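Local coordinates for protein preproptth (Bombyx mori, PDB 5AOQ) that acts as the insect neurohormone prothoracicotropic hormone, a cystine-knot dimer perceived by the receptor tyrosine kinase Torso in the timing of metamorphosis, at residues E28-R33 with I61-R66. The protein carries 1 engineered substitution. Sequence-based numbering, arbitrary orientation.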
loop_
_atom_site.group_PDB
_atom_site.type_symbol
_atom_site.label_atom_id
_atom_site.label_comp_id
_atom_site.label_asym_id
_atom_site.label_seq_id
_atom_site.Cartn_x
_atom_site.Cartn_y
_atom_site.Cartn_z
ATOM N N GLU D 28 -8.088 -7.263 7.174
ATOM C CA GLU D 28 -7.194 -6.250 7.714
ATOM C C GLU D 28 -5.761 -6.491 7.237
ATOM O O GLU D 28 -4.892 -5.633 7.391
ATOM C CB GLU D 28 -7.261 -6.249 9.243
ATOM C CG GLU D 28 -6.614 -5.042 9.902
ATOM C CD GLU D 28 -6.869 -4.992 11.395
ATOM O OE1 GLU D 28 -7.333 -6.009 11.954
ATOM O OE2 GLU D 28 -6.610 -3.937 12.010
ATOM N N ASN D 29 -5.525 -7.664 6.656
ATOM C CA ASN D 29 -4.205 -8.029 6.159
ATOM C C ASN D 29 -3.786 -7.210 4.939
ATOM O O ASN D 29 -2.603 -7.133 4.611
ATOM C CB ASN D 29 -4.170 -9.518 5.811
ATOM C CG ASN D 29 -4.205 -10.404 7.042
ATOM O OD1 ASN D 29 -4.401 -9.925 8.160
ATOM N ND2 ASN D 29 -4.013 -11.702 6.843
ATOM N N SER D 30 -4.760 -6.599 4.271
ATOM C CA SER D 30 -4.486 -5.770 3.102
ATOM C C SER D 30 -4.134 -4.352 3.527
ATOM O O SER D 30 -4.758 -3.798 4.434
ATOM C CB SER D 30 -5.691 -5.751 2.159
ATOM O OG SER D 30 -6.015 -7.056 1.714
ATOM N N VAL D 31 -3.131 -3.767 2.878
ATOM C CA VAL D 31 -2.736 -2.397 3.183
ATOM C C VAL D 31 -3.892 -1.463 2.830
ATOM O O VAL D 31 -4.330 -0.682 3.674
ATOM C CB VAL D 31 -1.439 -1.995 2.438
ATOM C CG1 VAL D 31 -1.205 -0.487 2.509
ATOM C CG2 VAL D 31 -0.254 -2.751 3.009
ATOM N N PRO D 32 -4.397 -1.543 1.586
ATOM C CA PRO D 32 -5.678 -0.893 1.308
ATOM C C PRO D 32 -6.825 -1.798 1.742
ATOM O O PRO D 32 -7.268 -2.638 0.960
ATOM C CB PRO D 32 -5.652 -0.704 -0.207
ATOM C CG PRO D 32 -4.848 -1.852 -0.696
ATOM C CD PRO D 32 -3.798 -2.103 0.360
ATOM N N ARG D 33 -7.284 -1.646 2.979
ATOM C CA ARG D 33 -8.305 -2.536 3.515
ATOM C C ARG D 33 -9.620 -2.343 2.772
ATOM O O ARG D 33 -10.007 -3.175 1.953
ATOM C CB ARG D 33 -8.503 -2.292 5.013
ATOM C CG ARG D 33 -9.529 -3.212 5.653
ATOM C CD ARG D 33 -9.588 -3.026 7.158
ATOM N NE ARG D 33 -10.579 -3.902 7.777
ATOM C CZ ARG D 33 -10.750 -4.030 9.090
ATOM N NH1 ARG D 33 -9.996 -3.339 9.935
ATOM N NH2 ARG D 33 -11.678 -4.852 9.559
ATOM N N ILE D 61 -6.513 -2.532 -9.602
ATOM C CA ILE D 61 -5.789 -1.828 -8.547
ATOM C C ILE D 61 -4.797 -2.782 -7.889
ATOM O O ILE D 61 -4.952 -4.001 -7.968
ATOM C CB ILE D 61 -6.738 -1.247 -7.479
ATOM C CG1 ILE D 61 -7.635 -2.345 -6.902
ATOM C CG2 ILE D 61 -7.580 -0.130 -8.082
ATOM C CD1 ILE D 61 -8.442 -1.910 -5.696
ATOM N N THR D 62 -3.779 -2.220 -7.241
ATOM C CA THR D 62 -2.730 -3.019 -6.614
ATOM C C THR D 62 -2.946 -3.151 -5.107
ATOM O O THR D 62 -3.181 -2.159 -4.416
ATOM C CB THR D 62 -1.341 -2.403 -6.870
ATOM O OG1 THR D 62 -1.161 -2.183 -8.273
ATOM C CG2 THR D 62 -0.245 -3.322 -6.361
ATOM N N ILE D 63 -2.865 -4.385 -4.613
ATOM C CA ILE D 63 -2.962 -4.666 -3.180
ATOM C C ILE D 63 -1.725 -5.427 -2.703
ATOM O O ILE D 63 -1.154 -6.219 -3.453
ATOM C CB ILE D 63 -4.241 -5.473 -2.844
ATOM C CG1 ILE D 63 -5.478 -4.593 -3.012
ATOM C CG2 ILE D 63 -4.197 -6.027 -1.420
ATOM C CD1 ILE D 63 -6.133 -4.728 -4.354
ATOM N N LEU D 64 -1.328 -5.188 -1.455
ATOM C CA LEU D 64 -0.150 -5.830 -0.875
ATOM C C LEU D 64 -0.540 -6.955 0.082
ATOM O O LEU D 64 -1.470 -6.807 0.876
ATOM C CB LEU D 64 0.708 -4.799 -0.137
ATOM C CG LEU D 64 1.261 -3.632 -0.962
ATOM C CD1 LEU D 64 2.083 -2.703 -0.086
ATOM C CD2 LEU D 64 2.092 -4.129 -2.128
ATOM N N LYS D 65 0.177 -8.076 -0.000
ATOM C CA LYS D 65 -0.080 -9.234 0.859
ATOM C C LYS D 65 0.923 -9.306 2.015
ATOM O O LYS D 65 1.953 -8.635 1.989
ATOM C CB LYS D 65 -0.036 -10.526 0.039
ATOM C CG LYS D 65 -1.004 -10.551 -1.140
ATOM C CD LYS D 65 -2.463 -10.625 -0.697
ATOM C CE LYS D 65 -2.833 -12.015 -0.198
ATOM N NZ LYS D 65 -4.281 -12.121 0.143
ATOM N N ARG D 66 0.622 -10.137 3.013
ATOM C CA ARG D 66 1.372 -10.157 4.271
ATOM C C ARG D 66 2.279 -11.385 4.437
ATOM O O ARG D 66 2.505 -12.139 3.490
ATOM C CB ARG D 66 0.386 -10.064 5.445
ATOM C CG ARG D 66 0.019 -8.642 5.825
ATOM C CD ARG D 66 -0.933 -8.613 7.008
ATOM N NE ARG D 66 -0.309 -9.094 8.240
ATOM C CZ ARG D 66 0.344 -8.325 9.108
ATOM N NH1 ARG D 66 0.475 -7.021 8.893
ATOM N NH2 ARG D 66 0.872 -8.863 10.200
#
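The loop between strands 20-24 and 35-39 lies against the end of strand 55-65, joining the tip of one hairpin to a strand of the other in this cystine-knot protomer. Asn29 meets Arg66 at nearly a right angle: Asn29 CB lies 3.6 Å from Arg66 CD, and the amide and guanidinium planes are turned 41° apart. The flexible arginine suits this place because its methylene chain, bent at chi3 (67°), passes close over the Asn29 backbone while the charged group continues beyond. An alanine here would lose CG, CD and the guanidinium, and would probably strip Asn29 CB and its amide of the aliphatic chain they pack on, leaving Glu68 as a neighbour. Ser30, small enough for a buried position, sets OG 3.8 Å from Ile63 CG2; that hydroxyl is satisfied by a hydrogen bond with the carbonyl of Leu26 in its own loop. Val31 runs alongside Leu64, its CG2 3.9 Å from Leu64 CB and equally close to CD1. Trp85 touches both, and Ile77 and Leu64 of the second subunit pack on Val31 and Leu64 respectively, so this patch reaches the dimer interface. Pro32, rigid and apolar, crosses Ile63 obliquely, with Pro32 CG 3.6 Å from Ile63 CG1. Strand 55-65 pairs its backbone with strand 86-97, and the loop joins it through apolar and aliphatic surfaces, a union resting on shape and burial rather than directed polar bonds.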